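Local coordinates for photosystem II extrinsic protein V (Arthrospira maxima, PDB 1F1C) that serves as an extrinsic lumenal heme c subunit of photosystem II and probably stabilises the oxygen-evolving complex, at residues A[50-54]-A[55-59]; A[58-61]-A[62-66]; A[111-114]-A[115-119]. All blocks are in the same frame, centred on the assembly; numbering follows the deposited sequence.

Interaction 1 (A[50-54]-A[55-59]). With HEC (heme c), chain C.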
ATOM      1  N   VAL A  50      -1.989   8.094 -11.759  1.00 38.10           N
ATOM      2  CA  VAL A  50      -2.346   8.871 -10.570  1.00 39.31           C
ATOM      3  C   VAL A  50      -1.115   9.622 -10.029  1.00 37.78           C
ATOM      4  O   VAL A  50      -0.620   9.318  -8.939  1.00 35.39           O
ATOM      5  CB  VAL A  50      -2.919   7.946  -9.463  1.00 38.03           C
ATOM      6  CG1 VAL A  50      -3.582   8.771  -8.377  1.00 36.72           C
ATOM      7  CG2 VAL A  50      -3.910   6.973 -10.067  1.00 39.84           C
ATOM      8  N   ASN A  51      -0.651  10.601 -10.810  1.00 34.32           N
ATOM      9  CA  ASN A  51       0.527  11.432 -10.513  1.00 36.32           C
ATOM     10  C   ASN A  51       0.284  12.608  -9.560  1.00 33.37           C
ATOM     11  O   ASN A  51      -0.797  12.755  -8.999  1.00 30.53           O
ATOM     12  CB  ASN A  51       1.077  12.004 -11.823  1.00 40.98           C
ATOM     13  CG  ASN A  51       2.372  11.365 -12.241  1.00 51.23           C
ATOM     14  OD1 ASN A  51       2.472  10.139 -12.363  1.00 61.23           O
ATOM     15  ND2 ASN A  51       3.382  12.193 -12.478  1.00 55.24           N
ATOM     16  N   LEU A  52       1.309  13.448  -9.393  1.00 28.90           N
ATOM     17  CA  LEU A  52       1.207  14.633  -8.549  1.00 26.87           C
ATOM     18  C   LEU A  52       1.184  15.870  -9.434  1.00 28.25           C
ATOM     19  O   LEU A  52       1.464  16.981  -8.977  1.00 28.54           O
ATOM     20  CB  LEU A  52       2.373  14.728  -7.557  1.00 27.82           C
ATOM     21  CG  LEU A  52       2.368  13.718  -6.402  1.00 25.20           C
ATOM     22  CD1 LEU A  52       3.412  14.123  -5.357  1.00 19.01           C
ATOM     23  CD2 LEU A  52       0.986  13.673  -5.766  1.00 18.81           C
ATOM     24  N   SER A  53       0.853  15.663 -10.706  1.00 25.49           N
ATOM     25  CA  SER A  53       0.758  16.758 -11.661  1.00 27.23           C
ATOM     26  C   SER A  53      -0.598  17.412 -11.440  1.00 27.21           C
ATOM     27  O   SER A  53      -1.534  16.761 -10.967  1.00 23.06           O
ATOM     28  CB  SER A  53       0.838  16.229 -13.094  1.00 28.79           C
ATOM     29  OG  SER A  53      -0.312  15.452 -13.411  1.00 33.56           O
ATOM     30  N   PRO A  54      -0.726  18.707 -11.779  1.00 27.02           N
ATOM     31  CA  PRO A  54      -1.996  19.418 -11.601  1.00 23.28           C
ATOM     32  C   PRO A  54      -3.152  18.711 -12.302  1.00 25.94           C
ATOM     33  O   PRO A  54      -4.224  18.535 -11.724  1.00 28.26           O
ATOM     34  CB  PRO A  54      -1.710  20.802 -12.187  1.00 25.21           C
ATOM     35  CG  PRO A  54      -0.651  20.539 -13.205  1.00 32.26           C
ATOM     36  CD  PRO A  54       0.251  19.550 -12.487  1.00 28.22           C
ATOM     37  N   GLU A  55      -2.929  18.293 -13.542  1.00 31.66           N
ATOM     38  CA  GLU A  55      -3.967  17.600 -14.299  1.00 35.57           C
ATOM     39  C   GLU A  55      -4.502  16.372 -13.553  1.00 33.52           C
ATOM     40  O   GLU A  55      -5.710  16.235 -13.360  1.00 32.32           O
ATOM     41  CB  GLU A  55      -3.431  17.185 -15.669  1.00 39.56           C
ATOM     42  CG  GLU A  55      -2.107  16.438 -15.619  1.00 51.90           C
ATOM     43  CD  GLU A  55      -0.979  17.177 -16.330  1.00 55.33           C
ATOM     44  OE1 GLU A  55      -0.705  18.352 -15.984  1.00 52.69           O
ATOM     45  OE2 GLU A  55      -0.365  16.572 -17.240  1.00 59.48           O
ATOM     46  N   ALA A  56      -3.606  15.486 -13.130  1.00 31.68           N
ATOM     47  CA  ALA A  56      -4.020  14.282 -12.420  1.00 29.98           C
ATOM     48  C   ALA A  56      -4.761  14.635 -11.128  1.00 30.02           C
ATOM     49  O   ALA A  56      -5.838  14.100 -10.846  1.00 27.07           O
ATOM     50  CB  ALA A  56      -2.804  13.408 -12.116  1.00 24.42           C
ATOM     51  N   LEU A  57      -4.177  15.538 -10.347  1.00 28.55           N
ATOM     52  CA  LEU A  57      -4.779  15.968  -9.090  1.00 29.29           C
ATOM     53  C   LEU A  57      -6.183  16.517  -9.316  1.00 32.72           C
ATOM     54  O   LEU A  57      -7.120  16.181  -8.594  1.00 28.95           O
ATOM     55  CB  LEU A  57      -3.916  17.051  -8.438  1.00 25.88           C
ATOM     56  CG  LEU A  57      -2.565  16.637  -7.847  1.00 26.37           C
ATOM     57  CD1 LEU A  57      -1.819  17.864  -7.306  1.00 12.98           C
ATOM     58  CD2 LEU A  57      -2.812  15.634  -6.727  1.00 19.18           C
ATOM     59  N   ALA A  58      -6.315  17.381 -10.319  1.00 32.59           N
ATOM     60  CA  ALA A  58      -7.597  17.987 -10.638  1.00 32.22           C
ATOM     61  C   ALA A  58      -8.644  16.954 -11.047  1.00 31.80           C
ATOM     62  O   ALA A  58      -9.835  17.146 -10.824  1.00 31.32           O
ATOM     63  CB  ALA A  58      -7.420  19.008 -11.746  1.00 36.76           C
ATOM     64  N   LEU A  59      -8.197  15.850 -11.634  1.00 33.34           N
ATOM     65  CA  LEU A  59      -9.121  14.823 -12.082  1.00 32.10           C
ATOM     66  C   LEU A  59      -9.387  13.718 -11.066  1.00 34.14           C
ATOM     67  O   LEU A  59     -10.078  12.743 -11.371  1.00 26.36           O
ATOM     68  CB  LEU A  59      -8.625  14.226 -13.400  1.00 37.70           C
ATOM     69  CG  LEU A  59      -9.071  14.955 -14.677  1.00 38.31           C
ATOM     70  CD1 LEU A  59      -9.137  16.443 -14.438  1.00 42.11           C
ATOM     71  CD2 LEU A  59      -8.115  14.635 -15.816  1.00 33.40           C
TER
HETATM   72 FE   HEC C 200       1.208   8.750  -2.391  1.00 25.79          FE
HETATM   73  CHA HEC C 200      -1.394   8.644  -4.574  1.00 19.78           C
HETATM   74  CHB HEC C 200       0.551  12.144  -1.830  1.00 23.59           C
HETATM   75  CHC HEC C 200       3.649   8.931  -0.024  1.00 25.04           C
HETATM   76  CHD HEC C 200       2.152   5.628  -3.282  1.00 24.77           C
HETATM   77  NA  HEC C 200      -0.160  10.064  -3.000  1.00 18.86           N
HETATM   78  C1A HEC C 200      -1.172   9.844  -3.895  1.00 19.10           C
HETATM   79  C2A HEC C 200      -1.883  11.071  -4.133  1.00 18.64           C
HETATM   80  C3A HEC C 200      -1.351  12.034  -3.379  1.00 21.48           C
HETATM   81  C4A HEC C 200      -0.256  11.425  -2.711  1.00 20.59           C
HETATM   82  CMA HEC C 200      -1.896  13.423  -3.091  1.00 17.67           C
HETATM   83  CAA HEC C 200      -3.055  11.254  -5.037  1.00 20.57           C
HETATM   84  CBA HEC C 200      -2.496  11.519  -6.411  1.00 25.45           C
HETATM   85  CGA HEC C 200      -3.571  11.926  -7.378  1.00 24.48           C
HETATM   86  O1A HEC C 200      -4.751  11.925  -6.981  1.00 30.62           O
HETATM   87  O2A HEC C 200      -3.237  12.244  -8.533  1.00 26.92           O
HETATM   88  NB  HEC C 200       1.918  10.185  -1.185  1.00 26.23           N
HETATM   89  C1B HEC C 200       1.552  11.549  -1.103  1.00 25.37           C
HETATM   90  C2B HEC C 200       2.248  12.224  -0.058  1.00 28.36           C
HETATM   91  C3B HEC C 200       3.018  11.293   0.540  1.00 27.75           C
HETATM   92  C4B HEC C 200       2.868  10.056  -0.194  1.00 22.67           C
HETATM   93  CMB HEC C 200       2.175  13.695   0.315  1.00 26.38           C
HETATM   94  CAB HEC C 200       3.785  11.499   1.687  1.00 29.92           C
HETATM   95  CBB HEC C 200       3.196  11.831   2.922  1.00 30.18           C
HETATM   96  NC  HEC C 200       2.609   7.558  -1.818  1.00 24.52           N
HETATM   97  C1C HEC C 200       3.557   7.789  -0.835  1.00 26.18           C
HETATM   98  C2C HEC C 200       4.439   6.681  -0.695  1.00 26.11           C
HETATM   99  C3C HEC C 200       4.005   5.712  -1.553  1.00 32.20           C
HETATM  100  C4C HEC C 200       2.880   6.296  -2.290  1.00 25.37           C
HETATM  101  CMC HEC C 200       5.683   6.613   0.189  1.00 28.57           C
HETATM  102  CAC HEC C 200       4.648   4.466  -1.769  1.00 24.61           C
HETATM  103  CBC HEC C 200       4.823   3.521  -0.713  1.00 24.09           C
HETATM  104  ND  HEC C 200       0.490   7.394  -3.613  1.00 24.73           N
HETATM  105  C1D HEC C 200       0.973   6.124  -3.835  1.00 22.41           C
HETATM  106  C2D HEC C 200       0.169   5.418  -4.774  1.00 19.78           C
HETATM  107  C3D HEC C 200      -0.819   6.262  -5.131  1.00 22.07           C
HETATM  108  C4D HEC C 200      -0.607   7.503  -4.435  1.00 23.39           C
HETATM  109  CMD HEC C 200       0.502   4.056  -5.425  1.00 18.72           C
HETATM  110  CAD HEC C 200      -2.013   5.946  -6.038  1.00 28.30           C
HETATM  111  CBD HEC C 200      -3.187   5.347  -5.267  1.00 26.87           C
HETATM  112  CGD HEC C 200      -4.411   5.101  -6.145  1.00 29.78           C
HETATM  113  O1D HEC C 200      -5.029   6.073  -6.617  1.00 28.92           O
HETATM  114  O2D HEC C 200      -4.756   3.925  -6.370  1.00 34.35           O

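Interaction 2 (A[58-61]-A[62-66])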
ATOM      1  N   ALA A  58      -6.315  17.381 -10.319  1.00 32.59           N
ATOM      2  CA  ALA A  58      -7.597  17.987 -10.638  1.00 32.22           C
ATOM      3  C   ALA A  58      -8.644  16.954 -11.047  1.00 31.80           C
ATOM      4  O   ALA A  58      -9.835  17.146 -10.824  1.00 31.32           O
ATOM      5  CB  ALA A  58      -7.420  19.008 -11.746  1.00 36.76           C
ATOM      6  N   LEU A  59      -8.197  15.850 -11.634  1.00 33.34           N
ATOM      7  CA  LEU A  59      -9.121  14.823 -12.082  1.00 32.10           C
ATOM      8  C   LEU A  59      -9.387  13.718 -11.066  1.00 34.14           C
ATOM      9  O   LEU A  59     -10.078  12.743 -11.371  1.00 26.36           O
ATOM     10  CB  LEU A  59      -8.625  14.226 -13.400  1.00 37.70           C
ATOM     11  CG  LEU A  59      -9.071  14.955 -14.677  1.00 38.31           C
ATOM     12  CD1 LEU A  59      -9.137  16.443 -14.438  1.00 42.11           C
ATOM     13  CD2 LEU A  59      -8.115  14.635 -15.816  1.00 33.40           C
ATOM     14  N   ALA A  60      -8.848  13.879  -9.861  1.00 31.10           N
ATOM     15  CA  ALA A  60      -9.052  12.899  -8.800  1.00 35.01           C
ATOM     16  C   ALA A  60     -10.447  13.107  -8.211  1.00 34.38           C
ATOM     17  O   ALA A  60     -11.137  14.068  -8.553  1.00 35.64           O
ATOM     18  CB  ALA A  60      -7.994  13.075  -7.712  1.00 33.50           C
ATOM     19  N   THR A  61     -10.863  12.213  -7.323  1.00 32.99           N
ATOM     20  CA  THR A  61     -12.176  12.338  -6.702  1.00 34.77           C
ATOM     21  C   THR A  61     -12.100  12.230  -5.189  1.00 32.19           C
ATOM     22  O   THR A  61     -11.863  11.157  -4.650  1.00 36.00           O
ATOM     23  CB  THR A  61     -13.140  11.257  -7.210  1.00 37.96           C
ATOM     24  OG1 THR A  61     -13.357  11.441  -8.615  1.00 40.18           O
ATOM     25  CG2 THR A  61     -14.476  11.346  -6.474  1.00 34.65           C
ATOM     26  N   PRO A  62     -12.293  13.349  -4.482  1.00 30.57           N
ATOM     27  CA  PRO A  62     -12.572  14.674  -5.042  1.00 33.31           C
ATOM     28  C   PRO A  62     -11.260  15.253  -5.567  1.00 33.10           C
ATOM     29  O   PRO A  62     -10.192  14.683  -5.332  1.00 22.85           O
ATOM     30  CB  PRO A  62     -13.093  15.474  -3.842  1.00 34.37           C
ATOM     31  CG  PRO A  62     -13.424  14.430  -2.804  1.00 40.50           C
ATOM     32  CD  PRO A  62     -12.368  13.383  -3.019  1.00 33.95           C
ATOM     33  N   PRO A  63     -11.327  16.378  -6.296  1.00 28.81           N
ATOM     34  CA  PRO A  63     -10.094  16.968  -6.812  1.00 29.36           C
ATOM     35  C   PRO A  63      -9.128  17.203  -5.653  1.00 26.51           C
ATOM     36  O   PRO A  63      -9.534  17.636  -4.587  1.00 27.37           O
ATOM     37  CB  PRO A  63     -10.573  18.276  -7.436  1.00 29.12           C
ATOM     38  CG  PRO A  63     -11.952  17.922  -7.918  1.00 33.56           C
ATOM     39  CD  PRO A  63     -12.510  17.128  -6.757  1.00 31.29           C
ATOM     40  N   ARG A  64      -7.861  16.890  -5.863  1.00 27.65           N
ATOM     41  CA  ARG A  64      -6.850  17.085  -4.839  1.00 26.81           C
ATOM     42  C   ARG A  64      -5.983  18.264  -5.252  1.00 24.30           C
ATOM     43  O   ARG A  64      -4.787  18.288  -4.977  1.00 27.90           O
ATOM     44  CB  ARG A  64      -6.001  15.820  -4.714  1.00 25.37           C
ATOM     45  CG  ARG A  64      -6.807  14.564  -4.401  1.00 25.10           C
ATOM     46  CD  ARG A  64      -7.508  14.692  -3.052  1.00 30.24           C
ATOM     47  NE  ARG A  64      -8.164  13.448  -2.643  1.00 32.96           N
ATOM     48  CZ  ARG A  64      -8.623  13.217  -1.418  1.00 31.44           C
ATOM     49  NH1 ARG A  64      -8.499  14.144  -0.473  1.00 29.25           N
ATOM     50  NH2 ARG A  64      -9.201  12.058  -1.139  1.00 30.20           N
ATOM     51  N   ASP A  65      -6.601  19.239  -5.915  1.00 23.74           N
ATOM     52  CA  ASP A  65      -5.885  20.415  -6.399  1.00 26.22           C
ATOM     53  C   ASP A  65      -5.938  21.666  -5.522  1.00 24.24           C
ATOM     54  O   ASP A  65      -5.773  22.777  -6.019  1.00 27.71           O
ATOM     55  CB  ASP A  65      -6.348  20.769  -7.821  1.00 26.60           C
ATOM     56  CG  ASP A  65      -7.852  20.985  -7.915  1.00 39.39           C
ATOM     57  OD1 ASP A  65      -8.521  21.080  -6.859  1.00 41.84           O
ATOM     58  OD2 ASP A  65      -8.367  21.070  -9.055  1.00 47.56           O
ATOM     59  N   ASN A  66      -6.173  21.487  -4.228  1.00 20.62           N
ATOM     60  CA  ASN A  66      -6.184  22.601  -3.279  1.00 22.63           C
ATOM     61  C   ASN A  66      -5.623  22.094  -1.953  1.00 25.11           C
ATOM     62  O   ASN A  66      -5.712  20.906  -1.644  1.00 25.62           O
ATOM     63  CB  ASN A  66      -7.596  23.179  -3.073  1.00 20.70           C
ATOM     64  CG  ASN A  66      -8.595  22.147  -2.599  1.00 17.04           C
ATOM     65  OD1 ASN A  66      -9.193  21.436  -3.398  1.00 28.06           O
ATOM     66  ND2 ASN A  66      -8.775  22.055  -1.294  1.00 22.00           N
TER
HETATM   67  O   HOH W   1      -8.780  11.142  -3.816  1.00 36.46           O

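Interaction 3 (A[111-114]-A[115-119])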
ATOM      1  N   TYR A 111      -0.038  20.860   5.815  1.00 25.48           N
ATOM      2  CA  TYR A 111      -0.337  22.120   5.150  1.00 26.59           C
ATOM      3  C   TYR A 111       0.849  22.538   4.261  1.00 29.74           C
ATOM      4  O   TYR A 111       0.661  23.006   3.132  1.00 30.50           O
ATOM      5  CB  TYR A 111      -0.603  23.177   6.228  1.00 19.24           C
ATOM      6  CG  TYR A 111      -0.744  24.602   5.734  1.00 28.16           C
ATOM      7  CD1 TYR A 111      -1.978  25.098   5.310  1.00 24.59           C
ATOM      8  CD2 TYR A 111       0.349  25.480   5.760  1.00 25.65           C
ATOM      9  CE1 TYR A 111      -2.124  26.447   4.936  1.00 26.15           C
ATOM     10  CE2 TYR A 111       0.217  26.818   5.387  1.00 27.43           C
ATOM     11  CZ  TYR A 111      -1.022  27.294   4.984  1.00 25.59           C
ATOM     12  OH  TYR A 111      -1.160  28.626   4.672  1.00 33.41           O
ATOM     13  N   ASN A 112       2.062  22.357   4.785  1.00 28.41           N
ATOM     14  CA  ASN A 112       3.301  22.712   4.083  1.00 27.36           C
ATOM     15  C   ASN A 112       3.568  21.783   2.885  1.00 26.47           C
ATOM     16  O   ASN A 112       3.920  22.237   1.782  1.00 24.56           O
ATOM     17  CB  ASN A 112       4.491  22.642   5.057  1.00 19.97           C
ATOM     18  CG  ASN A 112       4.350  23.602   6.247  1.00 26.33           C
ATOM     19  OD1 ASN A 112       4.924  23.366   7.306  1.00 29.96           O
ATOM     20  ND2 ASN A 112       3.604  24.682   6.067  1.00 19.57           N
ATOM     21  N   VAL A 113       3.410  20.480   3.105  1.00 21.04           N
ATOM     22  CA  VAL A 113       3.640  19.523   2.036  1.00 25.49           C
ATOM     23  C   VAL A 113       2.650  19.819   0.913  1.00 25.08           C
ATOM     24  O   VAL A 113       3.003  19.743  -0.268  1.00 26.12           O
ATOM     25  CB  VAL A 113       3.453  18.061   2.522  1.00 28.43           C
ATOM     26  CG1 VAL A 113       3.846  17.087   1.414  1.00 29.17           C
ATOM     27  CG2 VAL A 113       4.297  17.812   3.748  1.00 25.88           C
ATOM     28  N   ALA A 114       1.421  20.169   1.286  1.00 21.95           N
ATOM     29  CA  ALA A 114       0.380  20.486   0.312  1.00 23.98           C
ATOM     30  C   ALA A 114       0.789  21.692  -0.536  1.00 22.96           C
ATOM     31  O   ALA A 114       0.595  21.712  -1.753  1.00 21.36           O
ATOM     32  CB  ALA A 114      -0.941  20.767   1.034  1.00 26.11           C
ATOM     33  N   GLY A 115       1.355  22.704   0.119  1.00 21.39           N
ATOM     34  CA  GLY A 115       1.792  23.879  -0.600  1.00 20.19           C
ATOM     35  C   GLY A 115       2.954  23.521  -1.506  1.00 23.57           C
ATOM     36  O   GLY A 115       3.038  23.993  -2.643  1.00 23.47           O
ATOM     37  N   TYR A 116       3.859  22.690  -0.998  1.00 21.77           N
ATOM     38  CA  TYR A 116       5.022  22.262  -1.773  1.00 24.60           C
ATOM     39  C   TYR A 116       4.577  21.546  -3.047  1.00 25.34           C
ATOM     40  O   TYR A 116       4.983  21.911  -4.154  1.00 26.31           O
ATOM     41  CB  TYR A 116       5.905  21.316  -0.944  1.00 20.75           C
ATOM     42  CG  TYR A 116       7.021  20.696  -1.747  1.00 23.94           C
ATOM     43  CD1 TYR A 116       8.073  21.473  -2.224  1.00 30.32           C
ATOM     44  CD2 TYR A 116       7.005  19.340  -2.068  1.00 27.63           C
ATOM     45  CE1 TYR A 116       9.080  20.917  -3.006  1.00 32.06           C
ATOM     46  CE2 TYR A 116       8.006  18.774  -2.843  1.00 30.18           C
ATOM     47  CZ  TYR A 116       9.040  19.570  -3.310  1.00 33.27           C
ATOM     48  OH  TYR A 116      10.030  19.017  -4.089  1.00 40.53           O
ATOM     49  N   ILE A 117       3.748  20.520  -2.882  1.00 23.72           N
ATOM     50  CA  ILE A 117       3.249  19.760  -4.018  1.00 27.37           C
ATOM     51  C   ILE A 117       2.647  20.679  -5.077  1.00 27.21           C
ATOM     52  O   ILE A 117       2.974  20.555  -6.254  1.00 27.87           O
ATOM     53  CB  ILE A 117       2.180  18.717  -3.578  1.00 27.25           C
ATOM     54  CG1 ILE A 117       2.847  17.596  -2.755  1.00 27.58           C
ATOM     55  CG2 ILE A 117       1.453  18.167  -4.818  1.00 26.45           C
ATOM     56  CD1 ILE A 117       1.877  16.537  -2.163  1.00 19.06           C
ATOM     57  N   LEU A 118       1.784  21.603  -4.655  1.00 29.56           N
ATOM     58  CA  LEU A 118       1.123  22.532  -5.578  1.00 30.47           C
ATOM     59  C   LEU A 118       2.077  23.553  -6.189  1.00 33.26           C
ATOM     60  O   LEU A 118       1.788  24.142  -7.235  1.00 31.32           O
ATOM     61  CB  LEU A 118      -0.016  23.282  -4.866  1.00 28.34           C
ATOM     62  CG  LEU A 118      -1.154  22.477  -4.220  1.00 29.65           C
ATOM     63  CD1 LEU A 118      -2.065  23.442  -3.469  1.00 24.97           C
ATOM     64  CD2 LEU A 118      -1.934  21.704  -5.268  1.00 23.81           C
ATOM     65  N   LEU A 119       3.213  23.771  -5.538  1.00 30.42           N
ATOM     66  CA  LEU A 119       4.185  24.727  -6.037  1.00 26.00           C
ATOM     67  C   LEU A 119       5.002  24.196  -7.211  1.00 27.25           C
ATOM     68  O   LEU A 119       5.191  24.896  -8.195  1.00 21.83           O
ATOM     69  CB  LEU A 119       5.145  25.134  -4.921  1.00 26.63           C
ATOM     70  CG  LEU A 119       6.268  26.097  -5.332  1.00 25.22           C
ATOM     71  CD1 LEU A 119       5.694  27.452  -5.712  1.00 18.88           C
ATOM     72  CD2 LEU A 119       7.243  26.243  -4.170  1.00 30.23           C
TER

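Interaction 1 (A[50-54]-A[55-59])
P54 O accepts a short backbone bond from A58 N at 2.8 Å. This is one of the bonds that open helix 54-58, and S53 is its N-cap. A second straight bond runs from L57 N to S53 O. The S53 hydroxyl closes the cap weakly, with A56 N 3.3 Å from S53 OG. Its first torsion (67°) places OG between its own backbone N and carbonyl carbon, where it faces the first turn. The bent chain of E55 comes back over the same serine, bringing its CG against OG.

The inner side of the turn meets the heme. L57 CD1 rests on L52 O at 3.8 Å, while CD2 reaches propionate carbon CGA of the heme, also at 3.8 Å. L52 CD2 lies over the face of pyrrole ring A, 3.7 Å from heme C3A. L52 also packs near H39, an axial ligand of the iron. An alanine in place of L57 would probably open a gap between the helix start, L52 O and the propionate. V50 CG1 adds a contact to the same carboxylate, 3.3 Å from CGA. The carboxylate oxygen O2A of the heme lies 2.5 Å from N51 O.

Interaction 2 (A[58-61]-A[62-66])
The peptide bond between T61 and P62 is cis, and the chain folds back there, with the 58-61 and 62-65 directions 158° apart. The angles of T61 and P62 fit a type VIb turn. The CA atoms of A60 and P63 are 4.6 Å apart, and no direct hydrogen bond joins the two arms.

Side-chain contacts and one water join the two arms. A60 CB touches R64 CG at 3.8 Å. P63 CB lies 3.6 Å from A58 O. Nearer the open end, D65 OD2 approaches the methyl of A58, CB, at 3.5 Å. R64 bends at chi2 (-62°), which turns its chain back along the turn. P62 CD then sits 3.8 Å above the plane of the R64 guanidinium, offset toward its rim. A water at the edge of that group, in its plane, accepts from R64 NE at 2.7 Å and donates to T61 O at 3.2 Å. It bridges the two arms.

A60 meets the heme and Y80, and a backbone bond ties T61 to Y80. The turn links helix 54-58 to helix 67-75. R64 binds helix 67-75 through NH1, by a salt bridge to D72 and a hydrogen bond to A69 O.

Interaction 3 (A[111-114]-A[115-119])
I117 lies one turn beyond V113, and its side chain runs back over that residue. CB is 3.6 Å from V113 O. The next atom out, CG1, comes closer to the same oxygen, at 3.3 Å. CG1 is anti to the carbonyl carbon of I117 (chi1 -69°), which lays it beside the backbone N. The tip, CD1, stays near V113 O at 3.9 Å and also meets V113 CG1 at 4.1 Å, and the two side chains cross obliquely. Both V113 and I117 touch the heme.

These residues belong to helix 107-124, the C-terminal helix of the cytochrome c fold. It packs against helix 21-34, which leads into the heme attachment site: V113 meets V30 of that helix, and the ring of Y116 meets that of F31 with the planes about 55° apart.

Four backbone bonds, made by G115 to L118, each run to the residue four before. I117 N gives V113 O a bond of 2.8 Å that is almost straight. Y116 N reaches N112 O at the same length. The bond from G115 N to Y111 O is longer, and its donor is tilted 28° from the carbonyl plane. L118 N binds A114 O. The branch carbon CG of L118 also presses on that oxygen, 3.1 Å from A114 O. L118 faces I67 and L70 of helix 67-75, and A114 touches L70 as well.

Interactions 1 and 2 are consecutive and share A58 and L59. A probable backbone bond from R64 N to L57 O joins them. Interaction 1 is largely buried beside the heme and mixes helix-start bonds with apolar contacts to the cofactor. Interaction 2 is nearer the surface, with three exposed residues, and relies on prolines, a water and an arginine. Interaction 3 lies deepest, its centre about 6 Å from the centre of the chain. It is a stretch of helix held by backbone bonds, and its side-chain contacts are mainly apolar. I117 packs on L57 and L52, which brings interactions 1 and 3 together at the heme. L118 packs on D65 and N66, which joins interaction 3 to interaction 2.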